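Local atomic coordinates of pyruvate kinase (Pyrobaculum aerophilum, PDB entry 3QTG), a protein that catalyses the last step of glycolysis, the interconversion of phosphoenolpyruvate and ADP with pyruvate and ATP, using a divalent metal cation. Residues Pro25-Leu30 and Ile36-Leu41; Ile47-Ala52 and Glu185-Ile190; Phe59-Val64 and Arg194-Tyr199; Arg65-Glu68 and Pro74-Val77; Lys209-Val214 and Ser225-Lys230. All coordinates share one frame; numbering follows the deposited sequence.

Contact 1 (Pro25-Leu30 and Ile36-Leu41); sequences PSTDVL and IKFLDL
The hydroxyl of Thr27 turns back on its own chain, OG1 giving its hydrogen to the carbonyl oxygen of Gly24, and so leaves the methyl of the same residue to meet Phe38. With chi1 at 52°, OG1 sits between the backbone N and the carbonyl carbon, while CG2 stands anti to that carbon and faces the ring. The methyl lies over one face of Phe38 in a CH-pi contact, with CG2 of Thr27 4.1 Å from the ring centroid and 27° off the ring normal. It is shifted toward the far end of the ring: CG2 of Thr27 is 3.7 Å from CZ of Phe38 but 4.1 Å from CE1. Phe38 presents this face because its CG is anti to its backbone N (chi1 -179°), which carries the ring away from its helix and across the threonine side chain at about a right angle. At the root of the ring, CD2 of Leu30 comes within 4.2 Å of CB of Phe38, again crosswise. Leu30 is placed beside Thr27 by a backbone bond from its N to O of Thr27, 3.2 Å long, so two neighbouring residues meet the same aromatic side chain, one over its ring and one at its CB. No hydrogen bond joins the two segments. Phe38 also touches Pro331 and Val335 of helix 331-343. Helices 25-28 and 32-39 link the first two strands of the barrel, and helix 331-343 follows the eighth; their meeting at Phe38 is the junction where the helical layer of a TIM barrel closes on itself.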
# COMPACT_ATOMS: atom_id res chain seq x y z
N PRO A 25 38.62 33.95 -12.01
CA PRO A 25 39.91 34.51 -11.59
C PRO A 25 40.43 33.92 -10.28
O PRO A 25 41.64 33.73 -10.15
CB PRO A 25 39.61 36.00 -11.43
CG PRO A 25 38.44 36.25 -12.35
CD PRO A 25 37.61 35.01 -12.22
N SER A 26 39.54 33.61 -9.33
CA SER A 26 39.94 33.02 -8.04
C SER A 26 40.56 31.64 -8.17
O SER A 26 41.36 31.23 -7.33
CB SER A 26 38.76 32.95 -7.08
OG SER A 26 38.30 34.24 -6.76
N THR A 27 40.20 30.91 -9.23
CA THR A 27 40.78 29.59 -9.46
C THR A 27 41.99 29.66 -10.41
O THR A 27 42.93 28.85 -10.29
CB THR A 27 39.73 28.56 -9.97
OG1 THR A 27 39.03 29.11 -11.09
CG2 THR A 27 38.71 28.23 -8.86
N ASP A 28 41.97 30.61 -11.33
CA ASP A 28 43.11 30.87 -12.23
C ASP A 28 44.44 31.03 -11.48
O ASP A 28 45.47 30.52 -11.94
CB ASP A 28 42.85 32.12 -13.07
CG ASP A 28 41.76 31.91 -14.11
OD1 ASP A 28 41.32 30.76 -14.30
OD2 ASP A 28 41.33 32.91 -14.73
N VAL A 29 44.41 31.72 -10.35
CA VAL A 29 45.63 32.06 -9.60
C VAL A 29 46.09 30.97 -8.62
O VAL A 29 47.11 31.11 -7.96
CB VAL A 29 45.50 33.43 -8.85
CG1 VAL A 29 45.50 34.58 -9.86
CG2 VAL A 29 44.23 33.48 -7.98
N LEU A 30 45.33 29.89 -8.53
CA LEU A 30 45.69 28.78 -7.65
C LEU A 30 47.04 28.17 -8.01
O LEU A 30 47.29 27.81 -9.16
CB LEU A 30 44.59 27.70 -7.66
CG LEU A 30 43.55 27.64 -6.54
CD1 LEU A 30 43.30 28.99 -5.86
CD2 LEU A 30 42.26 27.03 -7.06
N ILE A 36 45.10 21.15 -7.51
CA ILE A 36 44.88 19.72 -7.33
C ILE A 36 43.86 19.46 -6.21
O ILE A 36 42.89 18.72 -6.40
CB ILE A 36 46.20 18.95 -7.03
CG1 ILE A 36 47.11 18.93 -8.28
CG2 ILE A 36 45.91 17.53 -6.55
CD1 ILE A 36 48.47 18.28 -8.06
N LYS A 37 44.09 20.07 -5.05
CA LYS A 37 43.22 19.88 -3.88
C LYS A 37 41.79 20.41 -4.12
O LYS A 37 40.85 19.94 -3.49
CB LYS A 37 43.85 20.50 -2.63
CG LYS A 37 45.05 19.72 -2.07
CD LYS A 37 44.65 18.35 -1.49
CE LYS A 37 45.86 17.55 -0.94
NZ LYS A 37 46.59 16.76 -1.98
N PHE A 38 41.66 21.37 -5.04
CA PHE A 38 40.38 21.95 -5.43
C PHE A 38 39.57 21.00 -6.35
O PHE A 38 38.38 20.75 -6.12
CB PHE A 38 40.62 23.30 -6.12
CG PHE A 38 39.36 24.00 -6.55
CD1 PHE A 38 38.68 24.82 -5.67
CD2 PHE A 38 38.88 23.87 -7.85
CE1 PHE A 38 37.52 25.48 -6.05
CE2 PHE A 38 37.73 24.52 -8.24
CZ PHE A 38 37.04 25.34 -7.33
N LEU A 39 40.25 20.47 -7.37
CA LEU A 39 39.63 19.59 -8.35
C LEU A 39 39.36 18.20 -7.79
O LEU A 39 38.48 17.49 -8.28
CB LEU A 39 40.47 19.52 -9.63
CG LEU A 39 40.54 20.85 -10.40
CD1 LEU A 39 41.48 20.77 -11.58
CD2 LEU A 39 39.16 21.31 -10.84
N ASP A 40 40.13 17.81 -6.77
CA ASP A 40 39.89 16.58 -6.01
C ASP A 40 38.53 16.60 -5.31
O ASP A 40 38.01 15.56 -4.91
CB ASP A 40 40.97 16.39 -4.94
CG ASP A 40 42.27 15.78 -5.48
OD1 ASP A 40 42.37 15.43 -6.69
OD2 ASP A 40 43.21 15.66 -4.66
N LEU A 41 37.98 17.79 -5.16
CA LEU A 41 36.75 17.97 -4.41
C LEU A 41 35.55 18.28 -5.30
O LEU A 41 34.47 18.58 -4.78
CB LEU A 41 36.93 19.05 -3.32
CG LEU A 41 37.73 18.61 -2.09
CD1 LEU A 41 38.26 19.80 -1.28
CD2 LEU A 41 36.91 17.68 -1.19

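Contact 2 (Ile47-Ala52 and Glu185-Ile190); sequences INLAHA and EALKAI
Leu49 reaches from the turn after strand 44-48 to helix 181-190, and its side chain can be followed outward. The CB bond is directed at the helix. CG continues from it, and the fork opens there, its two methyls meeting different residues of the helix. CD1, extended by a chi2 of -179°, arrives beside CB of Ala186 at 4.3 Å and also meets CD1 of Leu187 at 4.4 Å. Leu187 starts out pointing the other way, and it is the end of its chain that comes back to make this touch. CD2, the second branch, meets CD1 of Ile190 at 4.3 Å, one helical turn beyond Ala186. The contact is wholly apolar. The turn that carries Leu49 is shaped by its neighbour: Ala50 N donates to OD1 of Asn48 over 3.2 Å, an Asx turn in which the N-H comes from above the carbonyl plane of the amide. Leu49 also packs on Leu81 and on Val57 of helix 54-71. By similarity, Asn48 to His51 bind ATP and Asn48 also binds potassium, so the arrangement fits the loops at the carboxyl ends of the strands that form a TIM-barrel active site.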
# COMPACT_ATOMS: atom_id res chain seq x y z
N ILE A 47 32.02 26.84 -16.77
CA ILE A 47 32.66 28.03 -17.30
C ILE A 47 31.56 28.91 -17.87
O ILE A 47 30.75 28.46 -18.69
CB ILE A 47 33.77 27.69 -18.36
CG1 ILE A 47 34.93 26.93 -17.69
CG2 ILE A 47 34.31 28.96 -19.03
CD1 ILE A 47 35.73 26.05 -18.63
N ASN A 48 31.49 30.14 -17.36
CA ASN A 48 30.45 31.09 -17.72
C ASN A 48 30.93 31.91 -18.91
O ASN A 48 31.90 32.66 -18.81
CB ASN A 48 30.16 31.98 -16.51
CG ASN A 48 28.95 32.88 -16.70
OD1 ASN A 48 28.27 32.86 -17.74
ND2 ASN A 48 28.68 33.68 -15.69
N LEU A 49 30.25 31.75 -20.05
CA LEU A 49 30.67 32.41 -21.29
C LEU A 49 30.26 33.90 -21.35
O LEU A 49 30.51 34.58 -22.35
CB LEU A 49 30.19 31.63 -22.52
CG LEU A 49 30.65 30.17 -22.70
CD1 LEU A 49 30.09 29.57 -23.97
CD2 LEU A 49 32.17 30.04 -22.68
N ALA A 50 29.60 34.37 -20.29
CA ALA A 50 29.42 35.80 -20.03
C ALA A 50 30.76 36.47 -19.67
O ALA A 50 31.11 37.52 -20.22
CB ALA A 50 28.42 36.01 -18.90
N HIS A 51 31.52 35.86 -18.75
CA HIS A 51 32.75 36.45 -18.23
C HIS A 51 34.01 35.80 -18.79
O HIS A 51 35.12 36.18 -18.41
CB HIS A 51 32.82 36.36 -16.71
CG HIS A 51 31.57 36.81 -16.01
ND1 HIS A 51 31.01 36.11 -14.97
CD2 HIS A 51 30.79 37.90 -16.21
CE1 HIS A 51 29.93 36.75 -14.55
NE2 HIS A 51 29.77 37.84 -15.28
N ALA A 52 33.84 34.83 -19.68
CA ALA A 52 34.98 34.05 -20.15
C ALA A 52 35.38 34.39 -21.57
O ALA A 52 34.56 34.35 -22.49
CB ALA A 52 34.72 32.55 -20.01
N GLU A 185 27.67 33.47 -31.54
CA GLU A 185 29.05 33.94 -31.62
C GLU A 185 29.98 33.21 -30.64
O GLU A 185 31.09 32.84 -31.00
CB GLU A 185 29.14 35.46 -31.39
CG GLU A 185 28.56 36.34 -32.52
CD GLU A 185 28.79 37.85 -32.30
OE1 GLU A 185 29.42 38.47 -33.20
OE2 GLU A 185 28.35 38.41 -31.26
N ALA A 186 29.52 33.03 -29.40
CA ALA A 186 30.32 32.36 -28.36
C ALA A 186 30.53 30.87 -28.64
O ALA A 186 31.59 30.33 -28.35
CB ALA A 186 29.70 32.58 -26.97
N LEU A 187 29.52 30.22 -29.21
CA LEU A 187 29.64 28.80 -29.55
C LEU A 187 30.59 28.51 -30.72
O LEU A 187 31.28 27.47 -30.73
CB LEU A 187 28.25 28.19 -29.78
CG LEU A 187 27.62 27.33 -28.67
CD1 LEU A 187 28.39 27.31 -27.35
CD2 LEU A 187 26.17 27.67 -28.44
N LYS A 188 30.66 29.39 -31.72
CA LYS A 188 31.62 29.11 -32.79
C LYS A 188 33.04 29.57 -32.46
O LYS A 188 34.00 28.97 -32.93
CB LYS A 188 31.14 29.53 -34.19
CG LYS A 188 30.17 30.66 -34.27
CD LYS A 188 29.27 30.44 -35.48
CE LYS A 188 28.82 31.76 -36.08
NZ LYS A 188 28.19 31.55 -37.42
N ALA A 189 33.16 30.57 -31.60
CA ALA A 189 34.45 30.96 -31.05
C ALA A 189 35.14 29.81 -30.33
O ALA A 189 36.37 29.71 -30.32
CB ALA A 189 34.28 32.15 -30.10
N ILE A 190 34.33 28.93 -29.73
CA ILE A 190 34.83 27.86 -28.86
C ILE A 190 34.77 26.49 -29.55
O ILE A 190 35.34 25.51 -29.07
CB ILE A 190 34.12 27.91 -27.46
CG1 ILE A 190 34.88 28.84 -26.52
CG2 ILE A 190 33.97 26.54 -26.82
CD1 ILE A 190 34.28 30.24 -26.42

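Contact 3 (Phe59-Val64 and Arg194-Tyr199); sequences FRIEAV and RDNIDY
Helix 54-71 presents Ile61 to Asn196 and Ile197; one residue earlier in the same helix, Arg60 leaves on another side, where its NH2 forms a salt bridge with OD2 of Asp28. Ile61 then carries the whole of this contact for its segment. Its two branches divide the work. CG2, anti to the backbone N, comes down on CB of Asn196 at 3.8 Å, touching the root of that side chain and not its amide. CG1 stands anti to the carbonyl carbon (chi1 -67°), and because chi2 is also extended, CD1 is thrust forward to CG1 of Ile197, 4.1 Å away, the two isoleucines crossing at about a right angle. Neither touch involves a hydrogen bond. This is the helical shell of the TIM barrel meeting the chain that leads into a strand: helix 54-71 is the connection between the second and third strands, while 194-199 leads through a 3-10 turn into the fourth, strand 199-202. Ile61 therefore fills the corner between that incoming chain and the sheet, where it also packs on Ile47 and Val77, and Ile197 in turn lies against Val79. Beyond Ile61 the helix is held by regular bonding, with Ala63 N to Phe59 O at 3.1 Å and Val64 N to Arg60 O at 3.0 Å. Val64, one turn after Arg60, packs on Val45 and Val77 of the barrel wall.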
# COMPACT_ATOMS: atom_id res chain seq x y z
N PHE A 59 42.26 27.62 -21.82
CA PHE A 59 43.25 27.37 -20.77
C PHE A 59 42.68 26.69 -19.52
O PHE A 59 43.36 25.88 -18.89
CB PHE A 59 43.98 28.69 -20.41
CG PHE A 59 44.20 28.91 -18.92
CD1 PHE A 59 43.31 29.70 -18.18
CD2 PHE A 59 45.31 28.36 -18.27
CE1 PHE A 59 43.51 29.92 -16.81
CE2 PHE A 59 45.51 28.57 -16.89
CZ PHE A 59 44.60 29.35 -16.16
N ARG A 60 41.44 27.02 -19.16
CA ARG A 60 40.78 26.40 -18.00
C ARG A 60 40.45 24.93 -18.30
O ARG A 60 40.74 24.04 -17.49
CB ARG A 60 39.52 27.19 -17.60
CG ARG A 60 39.83 28.51 -16.88
CD ARG A 60 38.65 29.47 -16.88
NE ARG A 60 38.99 30.78 -16.29
CZ ARG A 60 38.20 31.85 -16.32
NH1 ARG A 60 37.02 31.80 -16.90
NH2 ARG A 60 38.59 32.98 -15.75
N ILE A 61 39.85 24.69 -19.46
CA ILE A 61 39.56 23.35 -19.93
C ILE A 61 40.83 22.49 -20.00
O ILE A 61 40.82 21.35 -19.53
CB ILE A 61 38.82 23.37 -21.28
CG1 ILE A 61 37.42 23.97 -21.08
CG2 ILE A 61 38.79 21.97 -21.93
CD1 ILE A 61 36.45 23.83 -22.25
N GLU A 62 41.91 23.05 -20.55
CA GLU A 62 43.22 22.35 -20.59
C GLU A 62 43.73 21.93 -19.20
O GLU A 62 44.23 20.83 -19.02
CB GLU A 62 44.28 23.19 -21.32
CG GLU A 62 44.31 23.01 -22.84
CD GLU A 62 45.04 24.15 -23.55
OE1 GLU A 62 44.69 25.33 -23.29
OE2 GLU A 62 45.96 23.89 -24.37
N ALA A 63 43.61 22.83 -18.23
CA ALA A 63 44.00 22.52 -16.85
C ALA A 63 43.11 21.41 -16.24
O ALA A 63 43.57 20.57 -15.46
CB ALA A 63 43.94 23.78 -16.00
N VAL A 64 41.83 21.43 -16.61
CA VAL A 64 40.87 20.42 -16.16
C VAL A 64 41.24 19.04 -16.73
O VAL A 64 41.33 18.06 -15.99
CB VAL A 64 39.42 20.83 -16.54
CG1 VAL A 64 38.44 19.63 -16.51
CG2 VAL A 64 38.96 21.98 -15.63
N ARG A 194 35.35 21.82 -29.08
CA ARG A 194 34.02 21.31 -28.84
C ARG A 194 33.98 19.87 -28.34
O ARG A 194 32.99 19.45 -27.72
CB ARG A 194 33.19 21.41 -30.12
CG ARG A 194 33.79 20.65 -31.27
CD ARG A 194 32.86 20.65 -32.44
NE ARG A 194 33.40 19.93 -33.59
CZ ARG A 194 34.16 20.50 -34.51
NH1 ARG A 194 34.48 21.77 -34.41
NH2 ARG A 194 34.61 19.79 -35.54
N ASP A 195 35.04 19.10 -28.62
CA ASP A 195 35.07 17.70 -28.22
C ASP A 195 35.34 17.56 -26.70
O ASP A 195 35.13 16.50 -26.11
CB ASP A 195 36.04 16.90 -29.10
CG ASP A 195 35.42 16.50 -30.45
OD1 ASP A 195 34.16 16.50 -30.57
OD2 ASP A 195 36.17 16.18 -31.40
N ASN A 196 35.80 18.65 -26.09
CA ASN A 196 36.07 18.69 -24.67
C ASN A 196 34.95 19.30 -23.84
O ASN A 196 35.11 19.50 -22.64
CB ASN A 196 37.39 19.42 -24.42
CG ASN A 196 38.55 18.47 -24.31
OD1 ASN A 196 38.54 17.57 -23.47
ND2 ASN A 196 39.57 18.68 -25.14
N ILE A 197 33.81 19.57 -24.47
CA ILE A 197 32.68 20.19 -23.78
C ILE A 197 31.48 19.23 -23.62
O ILE A 197 30.89 18.77 -24.60
CB ILE A 197 32.23 21.49 -24.47
CG1 ILE A 197 33.40 22.48 -24.55
CG2 ILE A 197 31.08 22.11 -23.71
CD1 ILE A 197 33.05 23.73 -25.25
N ASP A 198 31.13 18.97 -22.36
CA ASP A 198 30.21 17.90 -22.02
C ASP A 198 28.77 18.39 -21.88
O ASP A 198 27.83 17.68 -22.21
CB ASP A 198 30.71 17.19 -20.75
CG ASP A 198 32.19 16.75 -20.88
OD1 ASP A 198 32.52 16.03 -21.86
OD2 ASP A 198 33.02 17.11 -20.01
N TYR A 199 28.60 19.62 -21.41
CA TYR A 199 27.27 20.21 -21.22
C TYR A 199 27.28 21.65 -21.67
O TYR A 199 28.25 22.37 -21.44
CB TYR A 199 26.89 20.19 -19.74
CG TYR A 199 26.59 18.81 -19.19
CD1 TYR A 199 25.27 18.36 -19.06
CD2 TYR A 199 27.63 17.96 -18.79
CE1 TYR A 199 25.01 17.08 -18.56
CE2 TYR A 199 27.37 16.70 -18.29
CZ TYR A 199 26.06 16.27 -18.18
OH TYR A 199 25.80 15.02 -17.67

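Contact 4 (Arg65-Glu68 and Pro74-Val77); sequences RSYE and PLAV
Within the beta-alpha-beta crossover of strand 44-48, helix 54-71 and strand 76-80, this contact ties the end of the helix to the start of the next strand, with Arg65 and Glu68 gripping the backbone of Leu75. Arg65 NH1 donates to O of Leu75 over 2.8 Å, the N-H...O angle being 151°, and that oxygen lies at the edge of the guanidinium, near its plane. The same NH1 forms a salt bridge with OE1 of Glu68 at 2.7 Å, approached on the syn side of the carboxylate. Leu75 N sends OE1 of Glu68 a weak bond of 3.4 Å, so both backbone polar groups of Leu75 are engaged. A bend at chi2 (-52°) swings the arginine toward the strand, where CG2 of Val77 lies over one guanidinium face, 3.4 Å from NH2 of Arg65. Beside this, CD1 of Leu75 meets CD2 of Tyr67 at 3.6 Å; the phenol OH is bonded to Asp40. Arg65 NH2 also forms a salt bridge with Asp198 and a hydrogen bond to O of Asn196, and Glu68 OE2 pairs with Arg410. A leucine in place of Arg65 would probably leave Leu75 O without this donor and take from Glu68 and Asp198 their salt bridges to the arginine. Two arginines alternating with two carboxylates are likely to balance each other, keeping all four ionised within a largely buried setting.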
# COMPACT_ATOMS: atom_id res chain seq x y z
N ARG A 65 41.49 19.00 -18.04
CA ARG A 65 41.79 17.74 -18.76
C ARG A 65 43.15 17.18 -18.38
O ARG A 65 43.36 15.96 -18.39
CB ARG A 65 41.70 17.93 -20.27
CG ARG A 65 40.28 18.21 -20.78
CD ARG A 65 39.26 17.17 -20.27
NE ARG A 65 37.93 17.49 -20.77
CZ ARG A 65 36.78 17.17 -20.20
NH1 ARG A 65 36.73 16.49 -19.05
NH2 ARG A 65 35.65 17.54 -20.79
N SER A 66 44.06 18.09 -18.03
CA SER A 66 45.39 17.73 -17.56
C SER A 66 45.29 17.03 -16.20
O SER A 66 45.91 16.00 -15.97
CB SER A 66 46.27 18.99 -17.50
OG SER A 66 47.50 18.71 -16.88
N TYR A 67 44.47 17.59 -15.32
CA TYR A 67 44.21 17.01 -14.00
C TYR A 67 43.54 15.65 -14.13
O TYR A 67 43.92 14.69 -13.46
CB TYR A 67 43.32 17.95 -13.17
CG TYR A 67 42.70 17.25 -11.99
CD1 TYR A 67 43.36 17.18 -10.76
CD2 TYR A 67 41.45 16.62 -12.10
CE1 TYR A 67 42.80 16.53 -9.69
CE2 TYR A 67 40.89 15.95 -11.03
CZ TYR A 67 41.56 15.91 -9.83
OH TYR A 67 41.03 15.24 -8.77
N GLU A 68 42.53 15.60 -15.00
CA GLU A 68 41.78 14.38 -15.28
C GLU A 68 42.70 13.23 -15.70
O GLU A 68 42.52 12.10 -15.25
CB GLU A 68 40.72 14.67 -16.35
CG GLU A 68 40.33 13.47 -17.21
CD GLU A 68 39.05 13.71 -17.99
OE1 GLU A 68 38.40 14.77 -17.75
OE2 GLU A 68 38.69 12.86 -18.83
N PRO A 74 37.51 11.32 -14.47
CA PRO A 74 36.65 11.95 -15.48
C PRO A 74 35.87 13.09 -14.84
O PRO A 74 35.26 12.90 -13.78
CB PRO A 74 35.69 10.83 -15.88
CG PRO A 74 36.40 9.55 -15.48
CD PRO A 74 37.16 9.91 -14.24
N LEU A 75 35.92 14.27 -15.45
CA LEU A 75 35.23 15.43 -14.91
C LEU A 75 34.38 15.98 -16.01
O LEU A 75 34.78 15.98 -17.17
CB LEU A 75 36.23 16.49 -14.43
CG LEU A 75 37.09 16.21 -13.19
CD1 LEU A 75 38.01 17.40 -12.91
CD2 LEU A 75 36.27 15.88 -11.94
N ALA A 76 33.18 16.42 -15.67
CA ALA A 76 32.31 17.09 -16.62
C ALA A 76 32.74 18.54 -16.78
O ALA A 76 33.02 19.23 -15.79
CB ALA A 76 30.85 17.03 -16.16
N VAL A 77 32.78 18.99 -18.03
CA VAL A 77 32.92 20.41 -18.34
C VAL A 77 31.59 20.95 -18.84
O VAL A 77 31.04 20.47 -19.84
CB VAL A 77 34.04 20.68 -19.39
CG1 VAL A 77 34.04 22.14 -19.86
CG2 VAL A 77 35.38 20.31 -18.81

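Contact 5 (Lys209-Val214 and Ser225-Lys230); sequences KDVDSV and SQVAVK
Helix-on-sheet packing of valine against valine joins helix 208-220 to strand 226-231 on the outside of the barrel wall. Val211 carries the contact on the helical side. Its CG1, anti to the backbone N (chi1 -175°), touches two strand residues: CG1 of Val227 at 4.2 Å and CG2 of Val229 at 4.0 Å. Its other methyl is used as well, CG2 of Val211 lying 4.0 Å from CG2 of Val229, so Val229 is straddled by both branches. The side chains of Val211 and Val229 cross at about a right angle, whereas Val211 and Val227 run past each other in opposite directions. Farther round the helix, OG and N of Ser213 both reach O of Lys209, from opposite faces of its carbonyl plane, with OG at 3.0 Å. Along the strand the valines alternate with Ala228, whose CB is directed away from the helix. Lys230 continues that inner set: its NZ forms a salt bridge with Asp80, and by similarity the lysine stabilises the transition state. One strand thus carries an apolar outer face and an inner residue that is probably catalytic, the two-sided pattern of a beta-alpha-beta unit in a TIM barrel.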
# COMPACT_ATOMS: atom_id res chain seq x y z
N LYS A 209 10.73 25.07 -28.44
CA LYS A 209 11.30 25.65 -29.66
C LYS A 209 12.68 26.26 -29.41
O LYS A 209 13.62 26.05 -30.19
CB LYS A 209 10.35 26.68 -30.30
CG LYS A 209 10.77 27.10 -31.73
CD LYS A 209 9.91 28.21 -32.32
CE LYS A 209 10.32 28.52 -33.78
NZ LYS A 209 11.58 29.34 -33.91
N ASP A 210 12.78 27.02 -28.31
CA ASP A 210 14.03 27.65 -27.86
C ASP A 210 15.15 26.62 -27.63
O ASP A 210 16.28 26.82 -28.07
CB ASP A 210 13.78 28.41 -26.56
CG ASP A 210 13.11 29.76 -26.79
OD1 ASP A 210 13.21 30.31 -27.90
OD2 ASP A 210 12.51 30.29 -25.83
N VAL A 211 14.81 25.53 -26.94
CA VAL A 211 15.76 24.47 -26.64
C VAL A 211 16.25 23.76 -27.92
O VAL A 211 17.46 23.57 -28.11
CB VAL A 211 15.17 23.46 -25.62
CG1 VAL A 211 16.20 22.42 -25.22
CG2 VAL A 211 14.66 24.19 -24.39
N ASP A 212 15.31 23.41 -28.79
CA ASP A 212 15.58 22.78 -30.10
C ASP A 212 16.50 23.61 -31.00
O ASP A 212 17.31 23.05 -31.74
CB ASP A 212 14.26 22.53 -30.85
CG ASP A 212 13.38 21.46 -30.19
OD1 ASP A 212 13.76 20.88 -29.14
OD2 ASP A 212 12.28 21.21 -30.74
N SER A 213 16.37 24.94 -30.93
CA SER A 213 17.20 25.85 -31.72
C SER A 213 18.65 25.78 -31.30
O SER A 213 19.54 25.82 -32.13
CB SER A 213 16.71 27.28 -31.58
OG SER A 213 15.42 27.39 -32.14
N VAL A 214 18.88 25.68 -30.00
CA VAL A 214 20.24 25.51 -29.50
C VAL A 214 20.74 24.11 -29.88
O VAL A 214 21.90 23.93 -30.24
CB VAL A 214 20.35 25.81 -27.98
CG1 VAL A 214 21.75 25.50 -27.45
CG2 VAL A 214 20.01 27.28 -27.72
N SER A 225 27.18 17.56 -27.12
CA SER A 225 27.00 17.94 -25.73
C SER A 225 25.57 17.73 -25.26
O SER A 225 24.63 17.78 -26.06
CB SER A 225 27.43 19.39 -25.55
OG SER A 225 28.83 19.50 -25.75
N GLN A 226 25.40 17.48 -23.95
CA GLN A 226 24.08 17.42 -23.33
C GLN A 226 23.61 18.85 -23.18
O GLN A 226 24.41 19.73 -22.89
CB GLN A 226 24.17 16.78 -21.95
CG GLN A 226 24.63 15.33 -21.96
CD GLN A 226 23.57 14.41 -22.52
OE1 GLN A 226 23.74 13.82 -23.58
NE2 GLN A 226 22.45 14.31 -21.83
N VAL A 227 22.31 19.09 -23.37
CA VAL A 227 21.76 20.42 -23.20
C VAL A 227 21.09 20.57 -21.82
O VAL A 227 20.11 19.89 -21.51
CB VAL A 227 20.79 20.79 -24.34
CG1 VAL A 227 20.22 22.15 -24.12
CG2 VAL A 227 21.53 20.74 -25.66
N ALA A 228 21.65 21.46 -21.02
CA ALA A 228 21.14 21.74 -19.68
C ALA A 228 20.28 22.99 -19.74
O ALA A 228 20.71 24.03 -20.29
CB ALA A 228 22.29 21.89 -18.69
N VAL A 229 19.05 22.90 -19.25
CA VAL A 229 18.09 23.99 -19.34
C VAL A 229 17.88 24.63 -17.98
O VAL A 229 17.38 24.00 -17.05
CB VAL A 229 16.76 23.54 -19.93
CG1 VAL A 229 15.71 24.69 -19.93
CG2 VAL A 229 16.96 22.95 -21.35
N LYS A 230 18.28 25.90 -17.87
CA LYS A 230 18.09 26.67 -16.64
C LYS A 230 16.67 27.16 -16.53
O LYS A 230 16.10 27.65 -17.50
CB LYS A 230 19.06 27.84 -16.57
CG LYS A 230 20.50 27.40 -16.78
CD LYS A 230 21.46 28.11 -15.85
CE LYS A 230 21.62 29.57 -16.22
NZ LYS A 230 22.33 29.69 -17.50

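In the fold
All five contacts belong to the TIM-barrel domain, and none is a surface contact; contact 2 is partly buried, the others buried. Contacts 3 and 4 both use helix 54-71, their centres about 8 Å apart, yet they differ sharply: one is apolar packing, the other a charged network that reaches into the segment 194-199. Contacts 1 and 5 lie on opposite sides of the chain's centre, with nearest atoms about 17 Å apart, and illustrate helix-to-helix and helix-to-strand packing respectively. Contact 2 differs in place, since it packs the loop that by similarity binds ATP and potassium against helix 181-190. Strands 44-48, 76-80 and 226-231 bring contacts 2, 4 and 5 to the same closed sheet.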